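PDB 4PRK: 4-phosphoerythronate dehydrogenase from Lactobacillus jensenii, which probably catalyses the NAD-dependent interconversion of pyruvate and D-lactate, as a D-lactate dehydrogenase of the D-isomer-specific 2-hydroxyacid dehydrogenase family. Local coordinates for residues A[2-8]-A[26-32]; A[11-15]-A[304-308]; A[34-39]-A[56-61]; A[73-78]-A[95-101]; A[310-314]-A[324-328]. All blocks are in the same frame, centred on the assembly; numbering follows the deposited sequence.

Contact 1: A[2-8]-A[26-32]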
# COMPACT_ATOMS: atom_id res chain seq x y z
N LYS A 2 4.12 -16.29 -40.27
CA LYS A 2 5.34 -15.47 -40.30
C LYS A 2 5.02 -13.95 -40.28
O LYS A 2 4.24 -13.44 -41.12
CB LYS A 2 6.18 -15.81 -41.53
CG LYS A 2 7.56 -15.19 -41.53
CD LYS A 2 8.64 -16.19 -41.98
CE LYS A 2 8.76 -16.30 -43.50
NZ LYS A 2 10.12 -16.77 -43.91
N ILE A 3 5.67 -13.24 -39.34
CA ILE A 3 5.47 -11.77 -39.16
C ILE A 3 6.82 -11.03 -39.30
O ILE A 3 7.79 -11.30 -38.58
CB ILE A 3 4.73 -11.45 -37.82
CG1 ILE A 3 3.30 -12.09 -37.76
CG2 ILE A 3 4.66 -9.95 -37.56
CD1 ILE A 3 2.23 -11.41 -38.60
N ALA A 4 6.91 -10.14 -40.27
CA ALA A 4 8.14 -9.39 -40.45
C ALA A 4 8.27 -8.32 -39.38
O ALA A 4 7.31 -7.66 -39.06
CB ALA A 4 8.20 -8.78 -41.83
N VAL A 5 9.47 -8.18 -38.84
CA VAL A 5 9.75 -7.18 -37.84
C VAL A 5 10.82 -6.24 -38.36
O VAL A 5 11.95 -6.64 -38.56
CB VAL A 5 10.27 -7.84 -36.56
CG1 VAL A 5 10.65 -6.80 -35.53
CG2 VAL A 5 9.24 -8.80 -36.02
N PHE A 6 10.48 -4.97 -38.49
CA PHE A 6 11.38 -4.02 -39.10
C PHE A 6 12.13 -3.23 -38.07
O PHE A 6 11.56 -2.76 -37.12
CB PHE A 6 10.59 -3.09 -40.01
CG PHE A 6 10.10 -3.76 -41.24
CD1 PHE A 6 8.86 -4.37 -41.26
CD2 PHE A 6 10.88 -3.82 -42.37
CE1 PHE A 6 8.41 -5.00 -42.39
CE2 PHE A 6 10.44 -4.45 -43.51
CZ PHE A 6 9.20 -5.04 -43.52
N SER A 7 13.43 -3.11 -38.27
CA SER A 7 14.24 -2.28 -37.39
C SER A 7 14.17 -2.64 -35.91
O SER A 7 13.84 -1.81 -35.08
CB SER A 7 13.88 -0.82 -37.60
OG SER A 7 14.74 0.01 -36.86
N PRO A 8 14.43 -3.88 -35.56
CA PRO A 8 14.46 -4.18 -34.12
C PRO A 8 15.61 -3.53 -33.34
O PRO A 8 16.71 -3.38 -33.86
CB PRO A 8 14.56 -5.69 -34.07
CG PRO A 8 15.42 -6.02 -35.21
CD PRO A 8 14.81 -5.20 -36.29
N GLU A 26 6.71 -17.36 -36.50
CA GLU A 26 8.08 -17.09 -36.87
C GLU A 26 8.21 -15.61 -37.07
O GLU A 26 7.30 -14.98 -37.64
CB GLU A 26 8.39 -17.81 -38.17
CG GLU A 26 9.78 -17.54 -38.71
CD GLU A 26 10.17 -18.50 -39.84
OE1 GLU A 26 9.38 -19.43 -40.15
OE2 GLU A 26 11.27 -18.30 -40.40
N LEU A 27 9.31 -15.04 -36.60
CA LEU A 27 9.58 -13.59 -36.78
C LEU A 27 10.75 -13.34 -37.74
O LEU A 27 11.89 -13.60 -37.39
CB LEU A 27 9.86 -12.85 -35.44
CG LEU A 27 8.70 -12.81 -34.41
CD1 LEU A 27 9.11 -12.17 -33.09
CD2 LEU A 27 7.45 -12.13 -34.96
N LYS A 28 10.44 -12.76 -38.89
CA LYS A 28 11.47 -12.35 -39.85
C LYS A 28 12.00 -10.96 -39.59
O LYS A 28 11.32 -9.95 -39.89
CB LYS A 28 10.92 -12.44 -41.27
CG LYS A 28 11.89 -12.04 -42.38
CD LYS A 28 11.55 -12.78 -43.66
CE LYS A 28 11.82 -11.98 -44.92
NZ LYS A 28 11.15 -12.66 -46.07
N LEU A 29 13.23 -10.88 -39.09
CA LEU A 29 13.75 -9.59 -38.66
C LEU A 29 14.44 -8.88 -39.75
O LEU A 29 15.38 -9.40 -40.25
CB LEU A 29 14.75 -9.74 -37.54
CG LEU A 29 14.02 -9.78 -36.21
CD1 LEU A 29 13.01 -10.93 -36.10
CD2 LEU A 29 15.08 -9.84 -35.13
N ILE A 30 14.01 -7.68 -40.07
CA ILE A 30 14.75 -6.80 -40.98
C ILE A 30 15.41 -5.60 -40.23
O ILE A 30 14.74 -4.86 -39.46
CB ILE A 30 13.84 -6.28 -42.10
CG1 ILE A 30 13.15 -7.47 -42.83
CG2 ILE A 30 14.63 -5.41 -43.05
CD1 ILE A 30 11.74 -7.78 -42.37
N ASP A 31 16.72 -5.41 -40.46
CA ASP A 31 17.51 -4.43 -39.70
C ASP A 31 16.99 -3.03 -39.88
O ASP A 31 16.94 -2.25 -38.93
CB ASP A 31 18.97 -4.46 -40.12
CG ASP A 31 19.65 -5.72 -39.71
OD1 ASP A 31 18.98 -6.63 -39.16
OD2 ASP A 31 20.87 -5.80 -39.91
N GLU A 32 16.59 -2.71 -41.10
CA GLU A 32 16.11 -1.38 -41.39
C GLU A 32 14.60 -1.26 -41.33
O GLU A 32 13.85 -2.26 -41.40
CB GLU A 32 16.62 -0.89 -42.77
CG GLU A 32 17.83 0.03 -42.66
CD GLU A 32 17.71 0.95 -41.46
OE1 GLU A 32 18.44 0.72 -40.47
OE2 GLU A 32 16.83 1.85 -41.47
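Ile-30 lays its CD1 methyl over one face of the Phe-6 ring, a CH-pi contact with CD1 4.0 Å from the ring centroid, shifted toward the rim. Phe-6 holds CG anti to the carbonyl carbon (chi1 -71°), which sets its ring beside Ile-30. Ile-30 CD1 also reaches Ala-4 CB at 3.7 Å. At the ring edge, in its plane, Glu-32 O approaches Phe-6 CD2 to 3.5 Å. With an alanine in place of Phe-6, the Ile-30 methyl would probably be left beside a gap. On the other face of the sheet, Leu-27 CD2 touches Val-5 CG2 at 3.9 Å. The backbones pair in parallel, Val-5 N giving Lys-28 O a nearly straight bond of 2.8 Å. Lys-2 runs alongside Glu-26, but their salt bridge is long and Asp-44 is the stronger partner of the ammonium. Helix 10-23 makes the beta-alpha-beta crossover between these strands; strand 47-50 pairs with the far edge of 2-6, and Leu-312 of helix 301-319 packs on Ile-3 and Leu-27.

Contact 2: A[11-15]-A[304-308]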
# COMPACT_ATOMS: atom_id res chain seq x y z
N SER A 11 17.62 -4.92 -27.64
CA SER A 11 16.83 -5.53 -26.61
C SER A 11 15.73 -6.32 -27.29
O SER A 11 15.44 -7.45 -26.88
CB SER A 11 16.29 -4.45 -25.61
OG SER A 11 17.37 -3.83 -24.87
N GLU A 12 15.10 -5.75 -28.33
CA GLU A 12 14.07 -6.50 -29.03
C GLU A 12 14.62 -7.83 -29.59
O GLU A 12 13.96 -8.86 -29.49
CB GLU A 12 13.44 -5.67 -30.13
CG GLU A 12 12.41 -4.64 -29.66
CD GLU A 12 11.87 -3.78 -30.77
OE1 GLU A 12 12.66 -3.23 -31.53
OE2 GLU A 12 10.66 -3.65 -30.92
N ARG A 13 15.84 -7.82 -30.13
CA ARG A 13 16.46 -9.04 -30.74
C ARG A 13 16.55 -10.19 -29.75
O ARG A 13 16.19 -11.36 -30.05
CB ARG A 13 17.87 -8.71 -31.24
CG ARG A 13 17.89 -7.82 -32.48
CD ARG A 13 19.31 -7.45 -32.92
NE ARG A 13 19.27 -6.60 -34.11
CZ ARG A 13 19.04 -7.04 -35.35
NH1 ARG A 13 18.82 -8.33 -35.57
NH2 ARG A 13 19.01 -6.19 -36.37
N LYS A 14 17.03 -9.83 -28.57
CA LYS A 14 17.16 -10.75 -27.48
C LYS A 14 15.91 -11.46 -27.11
O LYS A 14 16.01 -12.55 -26.63
CB LYS A 14 17.75 -10.03 -26.27
CG LYS A 14 19.24 -9.77 -26.48
CD LYS A 14 19.92 -9.19 -25.25
CE LYS A 14 21.41 -9.53 -25.17
NZ LYS A 14 22.27 -8.79 -26.12
N LEU A 15 14.72 -10.90 -27.31
CA LEU A 15 13.46 -11.61 -26.92
C LEU A 15 12.92 -12.49 -28.03
O LEU A 15 11.97 -13.22 -27.85
CB LEU A 15 12.34 -10.63 -26.59
CG LEU A 15 12.63 -9.59 -25.52
CD1 LEU A 15 11.45 -8.65 -25.40
CD2 LEU A 15 12.94 -10.28 -24.19
N VAL A 304 9.81 -3.36 -23.53
CA VAL A 304 10.36 -3.79 -24.81
C VAL A 304 9.59 -5.05 -25.26
O VAL A 304 9.18 -5.15 -26.40
CB VAL A 304 11.86 -4.02 -24.69
CG1 VAL A 304 12.43 -4.75 -25.93
CG2 VAL A 304 12.54 -2.69 -24.50
N ARG A 305 9.31 -5.96 -24.34
CA ARG A 305 8.52 -7.11 -24.68
C ARG A 305 7.08 -6.75 -25.12
O ARG A 305 6.59 -7.30 -26.10
CB ARG A 305 8.45 -8.04 -23.51
CG ARG A 305 7.62 -9.24 -23.83
CD ARG A 305 7.04 -9.86 -22.60
NE ARG A 305 5.93 -9.08 -22.10
CZ ARG A 305 5.27 -9.39 -20.99
NH1 ARG A 305 4.27 -8.64 -20.56
NH2 ARG A 305 5.64 -10.45 -20.29
N ASN A 306 6.42 -5.86 -24.38
CA ASN A 306 5.06 -5.48 -24.69
C ASN A 306 4.96 -4.80 -26.02
O ASN A 306 4.02 -5.06 -26.76
CB ASN A 306 4.44 -4.63 -23.59
CG ASN A 306 4.10 -5.48 -22.37
OD1 ASN A 306 4.19 -6.73 -22.41
ND2 ASN A 306 3.72 -4.82 -21.28
N MET A 307 5.96 -4.01 -26.38
CA MET A 307 5.94 -3.37 -27.67
C MET A 307 5.92 -4.39 -28.81
O MET A 307 5.25 -4.16 -29.83
CB MET A 307 7.13 -2.43 -27.82
CG MET A 307 6.97 -1.13 -27.03
SD MET A 307 8.39 0.00 -27.13
CE MET A 307 8.73 0.34 -25.41
N ILE A 308 6.63 -5.49 -28.64
CA ILE A 308 6.60 -6.59 -29.61
C ILE A 308 5.31 -7.38 -29.47
O ILE A 308 4.57 -7.55 -30.46
CB ILE A 308 7.83 -7.48 -29.40
CG1 ILE A 308 9.06 -6.79 -29.98
CG2 ILE A 308 7.63 -8.83 -30.05
CD1 ILE A 308 10.36 -7.36 -29.48
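Leu-15 pushes its CD1 methyl against the backbone of the other helix, 3.4 Å from Arg-305 CA, and Leu-15 CD1 lies 3.6 Å from Arg-305 CB. The stem of Glu-12 adds a second patch: its CG meets Ile-308 CD1 at 3.4 Å and Val-304 CG1 at 3.7 Å. Val-304 carries that CG1 anti to the backbone N (chi1 168°), where it also touches Ser-11 CB.

The polar ends find their partners beyond the two helices or within one of them. Glu-12 lends its carbons to Ile-308 while its carboxylate goes to a salt bridge with Arg-76. Arg-305 gives CB and CG to Leu-15; its guanidinium grips a single oxygen side-on, NE at 2.9 Å and NH1 at 2.7 Å from Asn-306 OD1, which lies in the guanidinium plane. This grip probably helps hold the Asn-306 amide, whose ND2 bonds Tyr-101 O and the Tyr-179 hydroxyl of the third subunit. Ser-11 OG bonds Asp-137 of the second subunit.

The short helical segments cross at -70° with axes 9.7 Å apart, joining the first helix to the last on one face of the five-stranded parallel sheet, as in the substrate-binding domain of D-2-hydroxyacid dehydrogenases.

Contact 3: A[34-39]-A[56-61]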
# COMPACT_ATOMS: atom_id res chain seq x y z
N LEU A 34 10.92 -0.18 -42.82
CA LEU A 34 10.29 -0.52 -44.06
C LEU A 34 10.52 0.60 -45.06
O LEU A 34 10.41 1.76 -44.72
CB LEU A 34 8.80 -0.73 -43.83
CG LEU A 34 7.86 -0.90 -45.01
CD1 LEU A 34 8.02 -2.28 -45.61
CD2 LEU A 34 6.44 -0.69 -44.54
N SER A 35 10.85 0.23 -46.28
CA SER A 35 11.07 1.18 -47.35
C SER A 35 10.90 0.48 -48.68
O SER A 35 10.87 -0.74 -48.74
CB SER A 35 12.44 1.84 -47.23
OG SER A 35 13.42 1.16 -47.99
N ALA A 36 10.84 1.26 -49.74
CA ALA A 36 10.64 0.69 -51.05
C ALA A 36 11.78 -0.28 -51.28
O ALA A 36 11.62 -1.28 -51.98
CB ALA A 36 10.66 1.78 -52.10
N GLU A 37 12.92 0.02 -50.70
CA GLU A 37 14.10 -0.83 -50.78
C GLU A 37 13.91 -2.22 -50.18
O GLU A 37 14.44 -3.18 -50.70
CB GLU A 37 15.29 -0.14 -50.12
CG GLU A 37 15.87 1.00 -50.92
CD GLU A 37 16.21 2.20 -50.05
OE1 GLU A 37 15.99 2.13 -48.83
OE2 GLU A 37 16.70 3.21 -50.59
N ASN A 38 13.21 -2.31 -49.05
CA ASN A 38 13.03 -3.61 -48.40
C ASN A 38 11.64 -4.26 -48.41
O ASN A 38 11.44 -5.31 -47.81
CB ASN A 38 13.57 -3.58 -46.97
CG ASN A 38 12.99 -2.44 -46.14
OD1 ASN A 38 11.82 -2.10 -46.26
ND2 ASN A 38 13.81 -1.87 -45.28
N VAL A 39 10.67 -3.67 -49.09
CA VAL A 39 9.29 -4.13 -49.01
C VAL A 39 9.05 -5.56 -49.49
O VAL A 39 8.20 -6.26 -48.96
CB VAL A 39 8.31 -3.16 -49.66
CG1 VAL A 39 6.89 -3.69 -49.57
CG2 VAL A 39 8.40 -1.82 -48.97
N LEU A 56 7.18 7.23 -43.72
CA LEU A 56 6.82 6.21 -44.71
C LEU A 56 5.95 6.92 -45.77
O LEU A 56 4.69 6.90 -45.73
CB LEU A 56 6.10 5.02 -44.02
CG LEU A 56 5.97 3.67 -44.75
CD1 LEU A 56 7.30 2.95 -44.92
CD2 LEU A 56 5.00 2.75 -44.02
N ASP A 57 6.64 7.56 -46.71
CA ASP A 57 6.02 8.48 -47.66
C ASP A 57 5.56 7.77 -48.97
O ASP A 57 4.36 7.77 -49.26
CB ASP A 57 6.93 9.71 -47.94
CG ASP A 57 8.44 9.45 -47.67
OD1 ASP A 57 8.86 8.29 -47.45
OD2 ASP A 57 9.22 10.42 -47.68
N ASP A 58 6.50 7.15 -49.70
CA ASP A 58 6.22 6.45 -50.99
C ASP A 58 4.91 5.66 -50.89
O ASP A 58 4.60 5.11 -49.84
CB ASP A 58 7.32 5.43 -51.40
CG ASP A 58 8.74 5.93 -51.17
OD1 ASP A 58 9.07 7.07 -51.54
OD2 ASP A 58 9.56 5.14 -50.63
N GLU A 59 4.18 5.56 -51.99
CA GLU A 59 2.93 4.80 -52.02
C GLU A 59 3.10 3.34 -52.47
O GLU A 59 2.21 2.51 -52.20
CB GLU A 59 1.89 5.51 -52.89
CG GLU A 59 0.86 4.58 -53.53
CD GLU A 59 -0.35 5.32 -54.03
OE1 GLU A 59 -0.40 6.55 -53.86
OE2 GLU A 59 -1.26 4.65 -54.56
N ILE A 60 4.21 3.02 -53.13
CA ILE A 60 4.44 1.67 -53.73
C ILE A 60 4.67 0.62 -52.62
O ILE A 60 4.33 -0.57 -52.79
CB ILE A 60 5.57 1.66 -54.81
CG1 ILE A 60 6.97 1.36 -54.24
CG2 ILE A 60 5.55 2.96 -55.62
CD1 ILE A 60 7.60 2.44 -53.38
N VAL A 61 5.22 1.08 -51.50
CA VAL A 61 5.28 0.29 -50.27
C VAL A 61 3.86 -0.17 -49.86
O VAL A 61 3.59 -1.38 -49.76
CB VAL A 61 5.96 1.11 -49.15
CG1 VAL A 61 5.95 0.33 -47.83
CG2 VAL A 61 7.38 1.51 -49.56
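Val-61 is the bump that the bend at 34-39 closes around. Val-61 CG1 meets Leu-34 CD2 tip to tip at 3.5 Å, a tight pair, and Val-61 CG2 fills the hollow beside the backbone, 3.5 Å from Ala-36 N. With CG1 anti to the backbone N (chi1 176°), the valine offers one methyl to each site. Val-39 closes the hollow from a third direction, its CG2 near both methyls of Val-61, although the modelled place of that Val-39 methyl is doubtful.

Leu-56 fills a second recess, next to Leu-34: its CD1 sits 3.3 Å from Leu-34 O and 3.8 Å from Leu-34 CD2. Both leucines also touch Leu-50 of strand 47-50, and Leu-34 reaches Phe-6. The contact therefore lies in the parallel alpha/beta domain, on the sheet face that carries Phe-6. Here the connection from strand 26-30 to strand 47-50 is packed against residues 56-61, which lead into helix 60-67.

Toward the surface the fit is made of small parts. Ile-60 brings CD1 down on Ala-36 CB at 3.4 Å, again close for two methyls, while Asp-58 OD2 lies 3.8 Å from the same Ala-36 CB. Behind the bend, the Asn-38 amide is held through its ND2 by Ser-33 O.

Contact 4: A[73-78]-A[95-101]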
# COMPACT_ATOMS: atom_id res chain seq x y z
N ILE A 73 -0.91 -2.52 -40.58
CA ILE A 73 0.42 -2.06 -40.13
C ILE A 73 0.48 -1.99 -38.57
O ILE A 73 -0.19 -1.14 -37.92
CB ILE A 73 0.79 -0.69 -40.76
CG1 ILE A 73 0.88 -0.81 -42.28
CG2 ILE A 73 2.13 -0.18 -40.23
CD1 ILE A 73 0.84 0.54 -42.97
N GLY A 74 1.28 -2.89 -38.00
CA GLY A 74 1.45 -2.98 -36.55
C GLY A 74 2.61 -2.10 -36.10
O GLY A 74 3.78 -2.52 -36.10
N LEU A 75 2.30 -0.86 -35.78
CA LEU A 75 3.21 0.01 -35.04
C LEU A 75 3.55 -0.66 -33.73
O LEU A 75 2.62 -1.08 -33.01
CB LEU A 75 2.54 1.34 -34.68
CG LEU A 75 2.59 2.46 -35.68
CD1 LEU A 75 3.11 2.07 -37.05
CD2 LEU A 75 1.20 3.04 -35.77
N ARG A 76 4.84 -0.74 -33.42
CA ARG A 76 5.28 -1.28 -32.10
C ARG A 76 5.35 -0.16 -31.07
O ARG A 76 5.51 -0.42 -29.85
CB ARG A 76 6.64 -1.98 -32.19
CG ARG A 76 6.64 -3.20 -33.12
CD ARG A 76 7.81 -4.12 -32.81
NE ARG A 76 9.16 -3.51 -32.88
CZ ARG A 76 9.80 -3.21 -34.01
NH1 ARG A 76 11.03 -2.71 -33.97
NH2 ARG A 76 9.20 -3.39 -35.20
N ILE A 77 5.24 1.06 -31.58
CA ILE A 77 5.32 2.27 -30.80
C ILE A 77 3.96 2.95 -30.69
O ILE A 77 2.94 2.47 -31.23
CB ILE A 77 6.34 3.24 -31.39
CG1 ILE A 77 5.90 3.72 -32.76
CG2 ILE A 77 7.69 2.55 -31.46
CD1 ILE A 77 6.94 4.62 -33.39
N VAL A 78 3.97 4.04 -29.95
CA VAL A 78 2.80 4.85 -29.72
C VAL A 78 2.55 5.87 -30.82
O VAL A 78 1.42 6.03 -31.25
CB VAL A 78 2.87 5.54 -28.35
CG1 VAL A 78 3.99 6.57 -28.31
CG2 VAL A 78 1.53 6.17 -28.01
N VAL A 95 -4.50 0.27 -39.29
CA VAL A 95 -3.28 0.68 -38.56
C VAL A 95 -3.50 0.47 -37.05
O VAL A 95 -4.51 0.93 -36.50
CB VAL A 95 -2.92 2.16 -38.84
CG1 VAL A 95 -1.52 2.53 -38.32
CG2 VAL A 95 -3.01 2.43 -40.35
N THR A 96 -2.61 -0.29 -36.42
CA THR A 96 -2.66 -0.46 -34.97
C THR A 96 -1.38 0.11 -34.37
O THR A 96 -0.37 0.34 -35.07
CB THR A 96 -2.80 -1.94 -34.49
OG1 THR A 96 -1.66 -2.73 -34.88
CG2 THR A 96 -4.10 -2.58 -34.99
N ASN A 97 -1.43 0.31 -33.05
CA ASN A 97 -0.26 0.81 -32.36
C ASN A 97 -0.24 0.27 -30.95
O ASN A 97 -1.19 -0.42 -30.51
CB ASN A 97 -0.29 2.35 -32.36
CG ASN A 97 -1.32 2.93 -31.41
OD1 ASN A 97 -2.29 2.25 -31.00
ND2 ASN A 97 -1.12 4.19 -31.04
N VAL A 98 0.82 0.63 -30.22
CA VAL A 98 0.94 0.33 -28.78
C VAL A 98 0.92 1.62 -27.93
O VAL A 98 1.94 2.28 -27.68
CB VAL A 98 2.15 -0.59 -28.49
CG1 VAL A 98 2.14 -1.00 -27.03
CG2 VAL A 98 2.08 -1.83 -29.37
N PRO A 99 -0.28 2.01 -27.52
CA PRO A 99 -0.48 3.13 -26.61
C PRO A 99 0.07 2.92 -25.19
O PRO A 99 0.55 3.86 -24.60
CB PRO A 99 -2.00 3.30 -26.59
CG PRO A 99 -2.54 2.02 -27.08
CD PRO A 99 -1.55 1.51 -28.06
N VAL A 100 -0.03 1.72 -24.66
CA VAL A 100 0.33 1.46 -23.27
C VAL A 100 1.45 0.42 -23.15
O VAL A 100 1.16 -0.76 -23.01
CB VAL A 100 -0.92 0.99 -22.50
CG1 VAL A 100 -0.59 0.58 -21.08
CG2 VAL A 100 -1.99 2.06 -22.51
N TYR A 101 2.72 0.85 -23.23
CA TYR A 101 3.87 -0.04 -23.11
C TYR A 101 4.04 -0.70 -21.74
O TYR A 101 3.86 -1.90 -21.57
CB TYR A 101 5.12 0.82 -23.13
CG TYR A 101 5.47 1.64 -24.34
CD1 TYR A 101 4.97 1.35 -25.60
CD2 TYR A 101 6.36 2.69 -24.22
CE1 TYR A 101 5.34 2.11 -26.70
CE2 TYR A 101 6.74 3.45 -25.31
CZ TYR A 101 6.23 3.16 -26.54
OH TYR A 101 6.61 3.92 -27.61
O HOH W 1 0.53 -2.53 -33.39
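Leu-75 lies across Val-95 with CD2 3.8 Å from Val-95 CG1, and its CD2 is as close to Asn-97 CB, so one leucine methyl packs on both residues. This is the tight end of the contact, where strands 72-75 and 94-96 pair in parallel: Thr-96 N bonds Ile-73 O, and Leu-75 N returns a bond to Thr-96 O. Beside the last strand pair a water donates to Leu-75 O at 2.6 Å and also bonds Thr-96 OG1 at 2.7 Å.

Further on, the segments are joined through Val-98 N, which bonds Ile-77 O at 3.0 Å, and through Asn-97. The Asn-97 amide is swung between its own backbone N and carbonyl carbon (chi1 74°), from where ND2 meets a lone pair of Val-78 O at 3.1 Å, in the carbonyl plane. Replacing Asn-97 by a leucine would probably leave the carbonyl of Val-78 without this mate and the turn freer to shift.

The looser side belongs to exposed Val-78. The Val-78 side chain crosses that of Tyr-101 at about a right angle, Val-78 CG1 3.8 Å from Tyr-101 OH, and Val-78 CG2 rests 3.9 Å from Pro-99 CA.

The loops are thus joined by neutral amide-to-carbonyl bonds, and a water bridges the strand ends; the guanidinium of Arg-76 is spent outside this contact, on Phe-6 O as well as Glu-12, which probably balances its charge.

Contact 5: A[310-314]-A[324-328]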
# COMPACT_ATOMS: atom_id res chain seq x y z
N ILE A 310 2.32 -6.99 -27.93
CA ILE A 310 1.02 -6.36 -28.14
C ILE A 310 0.73 -6.06 -29.63
O ILE A 310 -0.36 -6.38 -30.11
CB ILE A 310 0.82 -5.10 -27.26
CG1 ILE A 310 0.76 -5.53 -25.76
CG2 ILE A 310 -0.47 -4.38 -27.67
CD1 ILE A 310 0.70 -4.39 -24.75
N SER A 311 1.69 -5.48 -30.34
CA SER A 311 1.54 -5.31 -31.78
C SER A 311 1.37 -6.67 -32.53
O SER A 311 0.39 -6.90 -33.27
CB SER A 311 2.73 -4.51 -32.30
OG SER A 311 3.97 -5.15 -32.07
N LEU A 312 2.29 -7.60 -32.26
CA LEU A 312 2.27 -8.95 -32.85
C LEU A 312 0.86 -9.56 -32.74
O LEU A 312 0.32 -10.06 -33.72
CB LEU A 312 3.32 -9.87 -32.12
CG LEU A 312 3.40 -11.37 -32.52
CD1 LEU A 312 3.76 -11.45 -34.00
CD2 LEU A 312 4.37 -12.23 -31.69
N ARG A 313 0.30 -9.52 -31.52
CA ARG A 313 -1.01 -10.06 -31.19
C ARG A 313 -2.13 -9.38 -31.99
O ARG A 313 -2.94 -10.08 -32.59
CB ARG A 313 -1.28 -9.97 -29.67
CG ARG A 313 -2.28 -11.00 -29.17
CD ARG A 313 -3.49 -10.38 -28.47
NE ARG A 313 -4.27 -9.55 -29.40
CZ ARG A 313 -5.50 -9.80 -29.87
NH1 ARG A 313 -6.18 -10.87 -29.49
NH2 ARG A 313 -6.06 -8.95 -30.72
N ASP A 314 -2.20 -8.05 -32.02
CA ASP A 314 -3.19 -7.39 -32.91
C ASP A 314 -2.90 -7.71 -34.36
O ASP A 314 -3.83 -7.83 -35.14
CB ASP A 314 -3.19 -5.85 -32.78
CG ASP A 314 -4.04 -5.35 -31.61
OD1 ASP A 314 -4.64 -6.17 -30.88
OD2 ASP A 314 -4.10 -4.11 -31.41
N ALA A 324 -8.57 -6.34 -33.40
CA ALA A 324 -7.37 -5.75 -32.79
C ALA A 324 -7.81 -4.84 -31.64
O ALA A 324 -8.91 -4.27 -31.68
CB ALA A 324 -6.59 -4.94 -33.83
N HIS A 325 -6.99 -4.74 -30.60
CA HIS A 325 -7.35 -3.94 -29.42
C HIS A 325 -7.03 -2.46 -29.63
O HIS A 325 -7.67 -1.60 -29.00
CB HIS A 325 -6.69 -4.48 -28.13
CG HIS A 325 -7.11 -5.87 -27.78
ND1 HIS A 325 -8.43 -6.26 -27.72
CD2 HIS A 325 -6.39 -6.97 -27.48
CE1 HIS A 325 -8.50 -7.54 -27.42
NE2 HIS A 325 -7.28 -8.00 -27.26
N PHE A 326 -6.07 -2.17 -30.53
CA PHE A 326 -5.45 -0.86 -30.65
C PHE A 326 -5.31 -0.41 -32.11
O PHE A 326 -4.25 0.06 -32.53
CB PHE A 326 -4.10 -0.86 -29.93
CG PHE A 326 -4.19 -1.33 -28.50
CD1 PHE A 326 -4.84 -0.57 -27.55
CD2 PHE A 326 -3.66 -2.56 -28.11
CE1 PHE A 326 -4.94 -0.99 -26.23
CE2 PHE A 326 -3.76 -3.00 -26.80
CZ PHE A 326 -4.41 -2.21 -25.85
N VAL A 327 -6.40 -0.54 -32.85
CA VAL A 327 -6.61 0.19 -34.12
C VAL A 327 -6.57 1.72 -33.94
O VAL A 327 -7.06 2.23 -32.93
CB VAL A 327 -8.01 -0.11 -34.69
CG1 VAL A 327 -8.18 0.56 -36.06
CG2 VAL A 327 -8.23 -1.62 -34.74
N VAL A 328 -6.05 2.44 -34.92
CA VAL A 328 -5.87 3.88 -34.75
C VAL A 328 -6.43 4.78 -35.87
O VAL A 328 -6.36 4.44 -37.06
CB VAL A 328 -4.36 4.18 -34.49
CG1 VAL A 328 -3.94 5.55 -35.02
CG2 VAL A 328 -4.05 4.07 -33.00
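Asp-314 aims its carboxylate at the C-terminal tail, which folds back past helix 301-319 to lie along strand 94-96, at the edge of the five-stranded parallel alpha/beta domain. Its CG stands anti to the carbonyl carbon (chi1 -83°), which turns the carboxylate to the tail. The two oxygens divide the work. Asp-314 OD1 takes His-325 N at 2.8 Å, nearly straight at 171° but arriving from above the carboxylate plane; Asp-314 OD2 takes Phe-326 N at 2.9 Å on its syn side.

Arg-313 comes to the same carboxylate from the anti side, its NH2 3.1 Å from Asp-314 OD1, a salt bridge that would help fix the carboxylate's rotation; that NH2 also bonds Arg-323 O. One face of the guanidinium is covered by His-325, whose NE2 stands 3.6 Å above the Arg-313 plane, over its centre. The two planes are 29° apart, although the side chains as a whole cross at about a right angle. Arg-313 NE is buried here with no polar partner. Ile-178 of the third subunit packs on the histidine.

Phe-326 has His-325 CB over one face of its ring, toward the rim. The Ile-310 side chain runs obliquely to that of Phe-326, its CG2 3.7 Å from Phe-326 CE2.

In the fold
From the N terminus, contact 1 closes the first beta-alpha-beta loop, around helix 10-23. That helix also supplies 11-15 to contact 2, so these two contacts cross along the chain. Contact 2 spans most of the sequence, bringing the last helix back to the first, and contacts 3 and 4 are nested inside its loop. Contact 3 closes the loop around strand 47-50, and contact 4 the one holding helix 85-90 at the far edge of the sheet. Arg-76 ties contact 4 to contacts 1 and 2. Contact 5 closes the short loop between the end of helix 301-319 and the C-terminal tail, which bonds to the backbone of Val-95 and Asn-97 in contact 4.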